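Local coordinates for Non-atp dependent l-selective hydantoinase (Arthrobacter aurescens, PDB 1GKR), which hydrolyses the ring of 5-substituted hydantoins at a two-zinc centre, favouring aryl derivatives, with a stereoselectivity that depends on the substrate, at residues A[88-93]-A[117-122]; A[73-78]-A[111-116]; A[337-342]-A[404-409]; A[101-106]-A[139-144]. All coordinates share one frame; numbering follows the deposited sequence.

Contact 1: residues A[88-93]-A[117-122]; sequences TTIIEM and LKVDFA
Thr89, Ile90 and Ile91 pair in parallel with Asp120, Phe121 and Ala122, the two short strand segments running 30° apart with their axes 4.5 Å from each other at closest approach. Ile90 uses both of its backbone polar groups on this neighbour: Ile90 N gives to Asp120 O at 3.0 Å, and Ala122 N gives to Ile90 O at 2.8 Å. Bonds from Asp120 N to Thr88 O and from Glu92 N to Ala122 O extend the ladder at its two ends. The backbones of Thr89 and Ile91 turn the other way, to Asp58 of strand 51-62. Among the side chains, Ile90 meets three partners. Its CG1 sits between the backbone N and the carbonyl carbon (chi1 65°) and meets Phe121 CB at 3.8 Å. Beyond it, Ile90 CD1 touches Leu117 CD2 at 4.2 Å, and the CG2 branch lies against Val119 CG2. This is the beta-alpha-beta unit of strand 87-92, helix 103-116 and strand 120-123, part of the TIM-barrel fold of the amidohydrolases, and the Ile90 and Phe121 face is the one turned to the helices. On the opposite face Ile91 CG2 packs on Ala122 CB at 3.8 Å, and Thr89 CB stands 4.1 Å from Asp120 CB. The Asp120 carboxylate takes Gln447 N on OD1 and the charges of Arg429 and Lys378 on OD2. The Glu92 side chain turns away from the pair: its two oxygens receive Ile63 N and Ile64 N, which probably helps fix the chain just after the zinc ligand His62, whose side chain is about 5 Å from that of Glu92.

Contact 2: residues A[73-78]-A[111-116]; sequences GRFELD and KQAGQR
Phe75 and Glu76, in the first turn of helix 75-85, close on the last turn of helix 103-116 through Ala113 and Arg116. The tight part lies round the Phe75 ring. Ala113 CB sits over one face, 4.2 Å from the ring centroid, a CH-pi contact, while Phe75 CE2 comes to 3.6 Å from Ala113 CA. Phe75 CB also meets Arg116 CB at 3.9 Å. Phe75 CD2 lies over one face of the Arg116 guanidinium, toward its rim; with the two planes 43° apart this is no flat stack. The two helices are neighbours in the outer layer of the TIM barrel, and Asp65 bridges them, taking Phe75 N on one oxygen and Arg116 NH2 on the other. The salt bridge is the firm polar link across the contact: Arg116 NH1 gives to Glu76 OE2 at 2.7 Å, the oxygen almost in the guanidinium plane and the bond at 160°. A bend at chi2 (75°) carries Glu76 CD round toward the arginine. Toward solvent the hold slackens. Arg116 NH2 makes a weak bond of 3.5 Å to Gln112 OE1, and Arg74 NH2 stands 3.6 Å from Glu76 OE1, attracted by charge alone since that oxygen lies well out of the guanidinium plane. Arg74 NE and Arg116 NH1 are 4.8 Å apart, a like-charge approach that the Glu76 carboxylate probably offsets in part.

Contact 3: residues A[337-342]-A[404-409]; sequences GLETSL and QFRSLH
Glu339 and Phe405 lie alongside each other, pointing opposite ways, and join two connecting segments of the amidohydrolase fold: the lead-in to helix 341-350 of the TIM barrel, and the loop between strands 398-399 and 418-428. With CD anti to CA (chi2 170°), the glutamate runs out straight from CA to CD. Glu339 CB lies 4.2 Å above one face of the Phe405 ring, toward its rim, and further on Glu339 OE2 comes to 3.6 Å from Phe405 CD1. Carboxylate and ring are inclined by 49°, neither stacked nor square. What ties the backbone of Arg406 to Glu339 is a nearly straight bond: Arg406 N gives to the syn lone pair of Glu339 OE1 at 3.0 Å and 167°. The same oxygen also accepts from Ser81 OG of helix 75-85, and so holds that helix to both segments. An alanine in place of Glu339 would probably leave Arg406 N and the Ser81 hydroxyl without this acceptor, and let the Phe405 loop shift. Arg406 itself sends its guanidinium off to Glu80. Thr340 crosses the phenylalanine at about a right angle, its CG2 touching Phe405 CZ at 3.7 Å.

Contact 4: residues A[101-106]-A[139-144]; sequences TTLDAF and HDAGAV
Leu103 and Phe106, one turn apart at the start of helix 103-116, receive the chain where it leaves helix 132-140. Apolar contacts come first. Leu103 CD1 touches Ala141 CB at 3.7 Å, and Phe106 CE2 approaches the same methyl at 3.9 Å, so Ala141 CB meets both side chains. Further round the ring, Phe106 CE1 lies 3.7 Å from Ala143 CB. Phe106 CB points toward 139-144, and CG stands anti to the backbone N (chi1 -176°). Contacts of the ring with backbone form the second kind: Ala141 O lies at the ring edge, near its plane, 3.7 Å from Phe106 CE2, and Ala143 N comes obliquely to 3.6 Å from Phe106 CZ. Between these two alanines the chain turns at Gly142, whose positive phi (112°) belongs to a Schellman motif closing the preceding helix; a side chain there would be jammed against the carbonyl oxygen of Ala141. The joint is thus between consecutive helices of the TIM-barrel layer, and Met138 and Leu123 also pack on Phe106. An alanine at Phe106 would probably open a gap beside Ala141 and Ala143 and take away the ring that packs on this turn. No hydrogen bond or salt bridge crosses between the two segments, which implies that they are held by the fit of one aromatic ring and one leucine against small methyl groups and the backbone of a tight turn.

From the N terminus, 73-78, 88-93 and 101-106 open contacts 2, 1 and 4; 111-116, 117-122 and 139-144 close them in the same order, so each of the three crosses the other two. Contact 1 joins neighbouring barrel strands, contact 2 ties helix 75-85 to the end of helix 103-116, and contact 4 ties the start of that helix to the exit of helix 132-140. Phe121 packs on Ala113 between contacts 1 and 2, and Val144 on Ile91 and Ala122 between contacts 4 and 1. Contact 3 follows in series, closing the loop from 337-342 to 404-409; Asp78 probably bonds Leu408 N, linking it back to contact 2.

Contact 1: residues A[88-93]-A[117-122]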
loop_
_atom_site.group_PDB
_atom_site.type_symbol
_atom_site.label_atom_id
_atom_site.label_comp_id
_atom_site.label_asym_id
_atom_site.label_seq_id
_atom_site.Cartn_x
_atom_site.Cartn_y
_atom_site.Cartn_z
ATOM N N THR A 88 18.869 33.524 11.890
ATOM C CA THR A 88 18.776 34.206 13.173
ATOM C C THR A 88 18.766 33.327 14.421
ATOM O O THR A 88 19.040 33.809 15.516
ATOM C CB THR A 88 17.569 35.122 13.167
ATOM O OG1 THR A 88 16.411 34.368 12.789
ATOM C CG2 THR A 88 17.792 36.253 12.159
ATOM N N THR A 89 18.398 32.060 14.295
ATOM C CA THR A 89 18.503 31.194 15.462
ATOM C C THR A 89 18.954 29.803 15.014
ATOM O O THR A 89 18.497 29.268 13.994
ATOM C CB THR A 89 17.210 31.126 16.359
ATOM O OG1 THR A 89 16.635 29.825 16.277
ATOM C CG2 THR A 89 16.211 32.161 15.982
ATOM N N ILE A 90 19.906 29.255 15.766
ATOM C CA ILE A 90 20.477 27.956 15.473
ATOM C C ILE A 90 20.251 27.015 16.646
ATOM O O ILE A 90 20.014 27.447 17.778
ATOM C CB ILE A 90 22.016 28.057 15.251
ATOM C CG1 ILE A 90 22.702 28.484 16.553
ATOM C CG2 ILE A 90 22.338 29.077 14.179
ATOM C CD1 ILE A 90 24.196 28.495 16.481
ATOM N N ILE A 91 20.316 25.722 16.368
ATOM C CA ILE A 91 20.192 24.739 17.416
ATOM C C ILE A 91 21.464 23.904 17.262
ATOM O O ILE A 91 21.589 23.164 16.296
ATOM C CB ILE A 91 18.925 23.896 17.224
ATOM C CG1 ILE A 91 17.744 24.816 16.893
ATOM C CG2 ILE A 91 18.589 23.167 18.512
ATOM C CD1 ILE A 91 16.387 24.119 16.892
ATOM N N GLU A 92 22.417 24.068 18.188
ATOM C CA GLU A 92 23.703 23.350 18.154
ATOM C C GLU A 92 23.559 21.892 18.491
ATOM O O GLU A 92 22.970 21.563 19.521
ATOM C CB GLU A 92 24.685 23.924 19.170
ATOM C CG GLU A 92 25.866 24.653 18.586
ATOM C CD GLU A 92 26.816 23.776 17.805
ATOM O OE1 GLU A 92 27.460 22.864 18.385
ATOM O OE2 GLU A 92 26.917 24.025 16.592
ATOM N N MET A 93 24.111 21.027 17.643
ATOM C CA MET A 93 24.066 19.591 17.894
ATOM C C MET A 93 25.007 19.318 19.073
ATOM O O MET A 93 25.824 20.165 19.435
ATOM C CB MET A 93 24.518 18.818 16.660
ATOM C CG MET A 93 23.673 19.074 15.432
ATOM S SD MET A 93 22.291 17.922 15.178
ATOM C CE MET A 93 21.975 17.377 16.833
ATOM N N LEU A 117 28.142 33.693 21.140
ATOM C CA LEU A 117 27.301 33.642 19.946
ATOM C C LEU A 117 26.755 35.012 19.569
ATOM O O LEU A 117 26.529 35.862 20.432
ATOM C CB LEU A 117 26.149 32.670 20.160
ATOM C CG LEU A 117 26.564 31.222 19.952
ATOM C CD1 LEU A 117 25.452 30.293 20.419
ATOM C CD2 LEU A 117 26.896 31.021 18.473
ATOM N N LYS A 118 26.550 35.229 18.274
ATOM C CA LYS A 118 26.034 36.507 17.805
ATOM C C LYS A 118 24.579 36.433 17.316
ATOM O O LYS A 118 23.952 37.460 17.071
ATOM C CB LYS A 118 26.950 37.074 16.716
ATOM C CG LYS A 118 28.339 37.505 17.201
ATOM C CD LYS A 118 28.971 38.441 16.170
ATOM C CE LYS A 118 30.233 39.125 16.675
ATOM N NZ LYS A 118 31.402 38.205 16.632
ATOM N N VAL A 119 24.046 35.227 17.155
ATOM C CA VAL A 119 22.646 35.067 16.770
ATOM C C VAL A 119 22.029 34.241 17.905
ATOM O O VAL A 119 22.753 33.716 18.744
ATOM C CB VAL A 119 22.497 34.361 15.409
ATOM C CG1 VAL A 119 23.110 35.232 14.313
ATOM C CG2 VAL A 119 23.158 33.004 15.443
ATOM N N ASP A 120 20.710 34.131 17.969
ATOM C CA ASP A 120 20.117 33.377 19.072
ATOM C C ASP A 120 20.301 31.868 18.900
ATOM O O ASP A 120 20.564 31.384 17.790
ATOM C CB ASP A 120 18.637 33.752 19.232
ATOM C CG ASP A 120 18.444 35.123 19.899
ATOM O OD1 ASP A 120 19.446 35.791 20.247
ATOM O OD2 ASP A 120 17.282 35.535 20.081
ATOM N N PHE A 121 20.152 31.119 19.990
ATOM C CA PHE A 121 20.375 29.690 19.913
ATOM C C PHE A 121 19.560 28.838 20.875
ATOM O O PHE A 121 19.119 29.297 21.927
ATOM C CB PHE A 121 21.849 29.412 20.188
ATOM C CG PHE A 121 22.276 29.813 21.581
ATOM C CD1 PHE A 121 22.477 31.152 21.906
ATOM C CD2 PHE A 121 22.399 28.856 22.590
ATOM C CE1 PHE A 121 22.789 31.537 23.223
ATOM C CE2 PHE A 121 22.710 29.233 23.907
ATOM C CZ PHE A 121 22.903 30.575 24.221
ATOM N N ALA A 122 19.401 27.576 20.496
ATOM C CA ALA A 122 18.715 26.579 21.295
ATOM C C ALA A 122 19.723 25.427 21.334
ATOM O O ALA A 122 20.612 25.351 20.479
ATOM C CB ALA A 122 17.438 26.136 20.607
#

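Contact 2: residues A[73-78]-A[111-116]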
loop_
_atom_site.group_PDB
_atom_site.type_symbol
_atom_site.label_atom_id
_atom_site.label_comp_id
_atom_site.label_asym_id
_atom_site.label_seq_id
_atom_site.Cartn_x
_atom_site.Cartn_y
_atom_site.Cartn_z
ATOM N N GLY A 73 35.213 24.884 14.745
ATOM C CA GLY A 73 34.475 26.135 14.661
ATOM C C GLY A 73 34.406 26.893 15.978
ATOM O O GLY A 73 34.467 26.293 17.060
ATOM N N ARG A 74 34.279 28.215 15.889
ATOM C CA ARG A 74 34.189 29.075 17.074
ATOM C C ARG A 74 32.824 29.776 17.082
ATOM O O ARG A 74 32.373 30.271 16.046
ATOM C CB ARG A 74 35.276 30.160 17.043
ATOM C CG ARG A 74 36.673 29.700 16.638
ATOM C CD ARG A 74 37.438 29.112 17.815
ATOM N NE ARG A 74 37.634 30.103 18.867
ATOM C CZ ARG A 74 38.370 31.196 18.725
ATOM N NH1 ARG A 74 38.983 31.431 17.572
ATOM N NH2 ARG A 74 38.476 32.054 19.728
ATOM N N PHE A 75 32.172 29.838 18.238
ATOM C CA PHE A 75 30.885 30.507 18.305
ATOM C C PHE A 75 30.918 31.927 17.739
ATOM O O PHE A 75 30.042 32.285 16.950
ATOM C CB PHE A 75 30.359 30.558 19.742
ATOM C CG PHE A 75 29.942 29.222 20.291
ATOM C CD1 PHE A 75 29.258 28.304 19.498
ATOM C CD2 PHE A 75 30.197 28.892 21.617
ATOM C CE1 PHE A 75 28.836 27.081 20.022
ATOM C CE2 PHE A 75 29.779 27.673 22.151
ATOM C CZ PHE A 75 29.099 26.766 21.356
ATOM N N GLU A 76 31.914 32.732 18.121
ATOM C CA GLU A 76 31.990 34.117 17.639
ATOM C C GLU A 76 32.344 34.257 16.180
ATOM O O GLU A 76 32.170 35.333 15.611
ATOM C CB GLU A 76 32.998 34.969 18.416
ATOM C CG GLU A 76 33.517 34.392 19.695
ATOM C CD GLU A 76 34.519 33.299 19.455
ATOM O OE1 GLU A 76 35.427 33.517 18.623
ATOM O OE2 GLU A 76 34.394 32.231 20.103
ATOM N N LEU A 77 32.862 33.206 15.561
ATOM C CA LEU A 77 33.190 33.325 14.146
ATOM C C LEU A 77 32.068 32.814 13.265
ATOM O O LEU A 77 31.506 33.570 12.472
ATOM C CB LEU A 77 34.483 32.586 13.826
ATOM C CG LEU A 77 35.673 33.148 14.595
ATOM C CD1 LEU A 77 36.948 32.490 14.112
ATOM C CD2 LEU A 77 35.727 34.651 14.401
ATOM N N ASP A 78 31.732 31.538 13.417
ATOM C CA ASP A 78 30.675 30.923 12.624
ATOM C C ASP A 78 29.306 31.575 12.813
ATOM O O ASP A 78 28.516 31.635 11.870
ATOM C CB ASP A 78 30.592 29.433 12.943
ATOM C CG ASP A 78 31.871 28.708 12.610
ATOM O OD1 ASP A 78 32.936 29.152 13.089
ATOM O OD2 ASP A 78 31.818 27.700 11.877
ATOM N N LYS A 111 26.508 28.293 28.898
ATOM C CA LYS A 111 27.192 29.449 29.450
ATOM C C LYS A 111 28.096 30.038 28.382
ATOM O O LYS A 111 28.037 31.229 28.086
ATOM C CB LYS A 111 28.004 29.003 30.656
ATOM C CG LYS A 111 28.700 30.097 31.434
ATOM C CD LYS A 111 29.390 29.456 32.633
ATOM C CE LYS A 111 30.576 30.266 33.141
ATOM N NZ LYS A 111 31.369 29.461 34.125
ATOM N N GLN A 112 28.923 29.189 27.797
ATOM C CA GLN A 112 29.843 29.601 26.748
ATOM C C GLN A 112 29.125 30.194 25.543
ATOM O O GLN A 112 29.405 31.322 25.128
ATOM C CB GLN A 112 30.656 28.397 26.296
ATOM C CG GLN A 112 31.557 27.851 27.366
ATOM C CD GLN A 112 32.919 28.469 27.295
ATOM O OE1 GLN A 112 33.060 29.697 27.282
ATOM N NE2 GLN A 112 33.945 27.624 27.236
ATOM N N ALA A 113 28.212 29.407 24.974
ATOM C CA ALA A 113 27.433 29.816 23.812
ATOM C C ALA A 113 26.800 31.183 24.038
ATOM O O ALA A 113 26.793 32.031 23.144
ATOM C CB ALA A 113 26.351 28.793 23.533
ATOM N N GLY A 114 26.265 31.387 25.236
ATOM C CA GLY A 114 25.637 32.655 25.550
ATOM C C GLY A 114 26.589 33.841 25.582
ATOM O O GLY A 114 26.184 34.983 25.362
ATOM N N GLN A 115 27.857 33.576 25.853
ATOM C CA GLN A 115 28.839 34.640 25.921
ATOM C C GLN A 115 29.488 34.956 24.593
ATOM O O GLN A 115 29.998 36.059 24.399
ATOM C CB GLN A 115 29.943 34.278 26.904
ATOM C CG GLN A 115 29.502 34.122 28.337
ATOM C CD GLN A 115 30.604 33.527 29.204
ATOM O OE1 GLN A 115 30.426 33.331 30.412
ATOM N NE2 GLN A 115 31.753 33.228 28.587
ATOM N N ARG A 116 29.476 34.012 23.664
ATOM C CA ARG A 116 30.145 34.278 22.406
ATOM C C ARG A 116 29.339 34.274 21.115
ATOM O O ARG A 116 29.802 34.808 20.102
ATOM C CB ARG A 116 31.342 33.341 22.285
ATOM C CG ARG A 116 32.411 33.631 23.329
ATOM C CD ARG A 116 33.604 32.726 23.177
ATOM N NE ARG A 116 33.392 31.437 23.815
ATOM C CZ ARG A 116 33.599 30.270 23.217
ATOM N NH1 ARG A 116 34.020 30.240 21.955
ATOM N NH2 ARG A 116 33.399 29.134 23.885
#

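Contact 3: residues A[337-342]-A[404-409]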
loop_
_atom_site.group_PDB
_atom_site.type_symbol
_atom_site.label_atom_id
_atom_site.label_comp_id
_atom_site.label_asym_id
_atom_site.label_seq_id
_atom_site.Cartn_x
_atom_site.Cartn_y
_atom_site.Cartn_z
ATOM N N GLY A 337 27.863 25.514 5.715
ATOM C CA GLY A 337 26.632 25.851 5.023
ATOM C C GLY A 337 25.862 27.002 5.627
ATOM O O GLY A 337 24.870 27.471 5.064
ATOM N N LEU A 338 26.325 27.472 6.773
ATOM C CA LEU A 338 25.666 28.563 7.463
ATOM C C LEU A 338 25.581 29.846 6.647
ATOM O O LEU A 338 24.635 30.619 6.775
ATOM C CB LEU A 338 26.407 28.834 8.757
ATOM C CG LEU A 338 25.609 28.811 10.044
ATOM C CD1 LEU A 338 24.441 27.875 9.938
ATOM C CD2 LEU A 338 26.551 28.384 11.166
ATOM N N GLU A 339 26.572 30.074 5.802
ATOM C CA GLU A 339 26.606 31.296 5.013
ATOM C C GLU A 339 26.016 31.145 3.616
ATOM O O GLU A 339 25.705 32.139 2.965
ATOM C CB GLU A 339 28.053 31.794 4.929
ATOM C CG GLU A 339 28.186 33.300 4.971
ATOM C CD GLU A 339 29.618 33.756 5.139
ATOM O OE1 GLU A 339 30.268 33.320 6.109
ATOM O OE2 GLU A 339 30.088 34.557 4.302
ATOM N N THR A 340 25.840 29.906 3.170
ATOM C CA THR A 340 25.313 29.636 1.837
ATOM C C THR A 340 23.925 28.982 1.749
ATOM O O THR A 340 23.380 28.824 0.654
ATOM C CB THR A 340 26.284 28.742 1.074
ATOM O OG1 THR A 340 26.516 27.544 1.822
ATOM C CG2 THR A 340 27.592 29.451 0.869
ATOM N N SER A 341 23.352 28.606 2.888
ATOM C CA SER A 341 22.063 27.943 2.889
ATOM C C SER A 341 20.910 28.718 2.252
ATOM O O SER A 341 20.290 28.241 1.297
ATOM C CB SER A 341 21.690 27.564 4.303
ATOM O OG SER A 341 20.522 26.793 4.266
ATOM N N LEU A 342 20.609 29.905 2.768
ATOM C CA LEU A 342 19.499 30.689 2.217
ATOM C C LEU A 342 19.781 31.122 0.786
ATOM O O LEU A 342 18.976 30.884 -0.117
ATOM C CB LEU A 342 19.215 31.935 3.065
ATOM C CG LEU A 342 17.757 32.394 3.275
ATOM C CD1 LEU A 342 17.749 33.874 3.615
ATOM C CD2 LEU A 342 16.913 32.152 2.053
ATOM N N GLN A 404 35.853 34.476 1.845
ATOM C CA GLN A 404 35.249 35.623 2.509
ATOM C C GLN A 404 34.390 35.193 3.696
ATOM O O GLN A 404 33.866 36.034 4.425
ATOM C CB GLN A 404 34.389 36.418 1.526
ATOM C CG GLN A 404 35.172 37.066 0.400
ATOM C CD GLN A 404 36.384 37.826 0.915
ATOM O OE1 GLN A 404 36.255 38.749 1.727
ATOM N NE2 GLN A 404 37.575 37.435 0.454
ATOM N N PHE A 405 34.239 33.883 3.874
ATOM C CA PHE A 405 33.450 33.339 4.971
ATOM C C PHE A 405 33.896 33.901 6.302
ATOM O O PHE A 405 35.086 34.075 6.549
ATOM C CB PHE A 405 33.572 31.817 5.020
ATOM C CG PHE A 405 32.685 31.100 4.041
ATOM C CD1 PHE A 405 31.986 31.800 3.061
ATOM C CD2 PHE A 405 32.565 29.710 4.090
ATOM C CE1 PHE A 405 31.183 31.127 2.144
ATOM C CE2 PHE A 405 31.764 29.029 3.174
ATOM C CZ PHE A 405 31.071 29.738 2.199
ATOM N N ARG A 406 32.934 34.165 7.169
ATOM C CA ARG A 406 33.228 34.708 8.483
ATOM C C ARG A 406 33.558 33.602 9.488
ATOM O O ARG A 406 34.069 33.868 10.571
ATOM C CB ARG A 406 32.024 35.505 8.962
ATOM C CG ARG A 406 31.475 36.427 7.885
ATOM C CD ARG A 406 32.427 37.557 7.648
ATOM N NE ARG A 406 32.565 38.358 8.863
ATOM C CZ ARG A 406 33.700 38.922 9.274
ATOM N NH1 ARG A 406 34.820 38.777 8.570
ATOM N NH2 ARG A 406 33.713 39.642 10.391
ATOM N N SER A 407 33.272 32.359 9.118
ATOM C CA SER A 407 33.510 31.217 9.997
ATOM C C SER A 407 34.984 30.867 10.148
ATOM O O SER A 407 35.839 31.415 9.451
ATOM C CB SER A 407 32.764 29.996 9.467
ATOM O OG SER A 407 33.210 29.672 8.165
ATOM N N LEU A 408 35.275 29.941 11.057
ATOM C CA LEU A 408 36.649 29.513 11.282
ATOM C C LEU A 408 37.244 28.958 9.994
ATOM O O LEU A 408 38.336 29.344 9.605
ATOM C CB LEU A 408 36.723 28.444 12.371
ATOM C CG LEU A 408 38.162 27.968 12.589
ATOM C CD1 LEU A 408 38.962 29.128 13.159
ATOM C CD2 LEU A 408 38.215 26.757 13.517
ATOM N N HIS A 409 36.535 28.051 9.336
ATOM C CA HIS A 409 37.033 27.499 8.091
ATOM C C HIS A 409 36.579 28.289 6.875
ATOM O O HIS A 409 35.518 28.910 6.880
ATOM C CB HIS A 409 36.635 26.038 7.976
ATOM C CG HIS A 409 37.397 25.158 8.909
ATOM N ND1 HIS A 409 38.775 25.086 8.896
ATOM C CD2 HIS A 409 36.986 24.361 9.923
ATOM C CE1 HIS A 409 39.178 24.284 9.865
ATOM N NE2 HIS A 409 38.114 23.832 10.503
#

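Contact 4: residues A[101-106]-A[139-144]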
loop_
_atom_site.group_PDB
_atom_site.type_symbol
_atom_site.label_atom_id
_atom_site.label_comp_id
_atom_site.label_asym_id
_atom_site.label_seq_id
_atom_site.Cartn_x
_atom_site.Cartn_y
_atom_site.Cartn_z
ATOM N N THR A 101 26.515 15.280 26.523
ATOM C CA THR A 101 25.707 14.143 26.945
ATOM C C THR A 101 25.482 14.113 28.444
ATOM O O THR A 101 25.037 13.100 28.994
ATOM C CB THR A 101 26.388 12.846 26.571
ATOM O OG1 THR A 101 27.739 12.897 27.036
ATOM C CG2 THR A 101 26.375 12.642 25.070
ATOM N N THR A 102 25.766 15.237 29.093
ATOM C CA THR A 102 25.630 15.369 30.536
ATOM C C THR A 102 25.049 16.701 30.944
ATOM O O THR A 102 25.242 17.696 30.254
ATOM C CB THR A 102 26.984 15.275 31.177
ATOM O OG1 THR A 102 27.412 13.915 31.142
ATOM C CG2 THR A 102 26.937 15.786 32.601
ATOM N N LEU A 103 24.362 16.735 32.081
ATOM C CA LEU A 103 23.793 17.990 32.546
ATOM C C LEU A 103 24.895 19.033 32.674
ATOM O O LEU A 103 24.711 20.191 32.284
ATOM C CB LEU A 103 23.097 17.815 33.894
ATOM C CG LEU A 103 22.527 19.133 34.437
ATOM C CD1 LEU A 103 21.609 19.794 33.412
ATOM C CD2 LEU A 103 21.768 18.863 35.704
ATOM N N ASP A 104 26.038 18.614 33.215
ATOM C CA ASP A 104 27.177 19.508 33.392
ATOM C C ASP A 104 27.671 20.011 32.062
ATOM O O ASP A 104 27.797 21.211 31.863
ATOM C CB ASP A 104 28.344 18.810 34.096
ATOM C CG ASP A 104 28.037 18.478 35.543
ATOM O OD1 ASP A 104 27.523 19.366 36.259
ATOM O OD2 ASP A 104 28.310 17.335 35.970
ATOM N N ALA A 105 27.960 19.094 31.149
ATOM C CA ALA A 105 28.464 19.486 29.841
ATOM C C ALA A 105 27.511 20.466 29.176
ATOM O O ALA A 105 27.945 21.407 28.493
ATOM C CB ALA A 105 28.649 18.259 28.965
ATOM N N PHE A 106 26.214 20.232 29.392
ATOM C CA PHE A 106 25.150 21.044 28.821
ATOM C C PHE A 106 25.176 22.446 29.411
ATOM O O PHE A 106 25.181 23.435 28.672
ATOM C CB PHE A 106 23.795 20.390 29.093
ATOM C CG PHE A 106 22.631 21.108 28.463
ATOM C CD1 PHE A 106 22.271 20.857 27.138
ATOM C CD2 PHE A 106 21.912 22.056 29.180
ATOM C CE1 PHE A 106 21.210 21.542 26.534
ATOM C CE2 PHE A 106 20.851 22.749 28.588
ATOM C CZ PHE A 106 20.503 22.490 27.263
ATOM N N HIS A 139 16.645 17.974 29.590
ATOM C CA HIS A 139 15.316 18.430 29.208
ATOM C C HIS A 139 14.891 19.530 30.174
ATOM O O HIS A 139 14.474 20.618 29.748
ATOM C CB HIS A 139 14.305 17.286 29.291
ATOM C CG HIS A 139 12.893 17.717 29.040
ATOM N ND1 HIS A 139 12.455 18.147 27.809
ATOM C CD2 HIS A 139 11.833 17.825 29.875
ATOM C CE1 HIS A 139 11.185 18.502 27.895
ATOM N NE2 HIS A 139 10.784 18.319 29.139
ATOM N N ASP A 140 15.007 19.235 31.472
ATOM C CA ASP A 140 14.643 20.185 32.519
ATOM C C ASP A 140 15.525 21.429 32.526
ATOM O O ASP A 140 15.117 22.479 33.019
ATOM C CB ASP A 140 14.681 19.519 33.897
ATOM C CG ASP A 140 13.571 18.486 34.087
ATOM O OD1 ASP A 140 12.445 18.696 33.576
ATOM O OD2 ASP A 140 13.818 17.466 34.770
ATOM N N ALA A 141 16.729 21.324 31.974
ATOM C CA ALA A 141 17.614 22.480 31.931
ATOM C C ALA A 141 17.371 23.313 30.678
ATOM O O ALA A 141 18.061 24.309 30.456
ATOM C CB ALA A 141 19.062 22.044 31.993
ATOM N N GLY A 142 16.414 22.900 29.849
ATOM C CA GLY A 142 16.121 23.680 28.660
ATOM C C GLY A 142 16.437 23.127 27.283
ATOM O O GLY A 142 16.191 23.804 26.281
ATOM N N ALA A 143 16.979 21.919 27.202
ATOM C CA ALA A 143 17.278 21.344 25.895
ATOM C C ALA A 143 15.973 21.252 25.099
ATOM O O ALA A 143 14.945 20.877 25.659
ATOM C CB ALA A 143 17.876 19.962 26.064
ATOM N N VAL A 144 15.995 21.600 23.815
ATOM C CA VAL A 144 14.772 21.503 23.027
ATOM C C VAL A 144 14.592 20.113 22.466
ATOM O O VAL A 144 13.474 19.700 22.176
ATOM C CB VAL A 144 14.751 22.458 21.843
ATOM C CG1 VAL A 144 14.554 23.855 22.325
ATOM C CG2 VAL A 144 16.030 22.333 21.058
#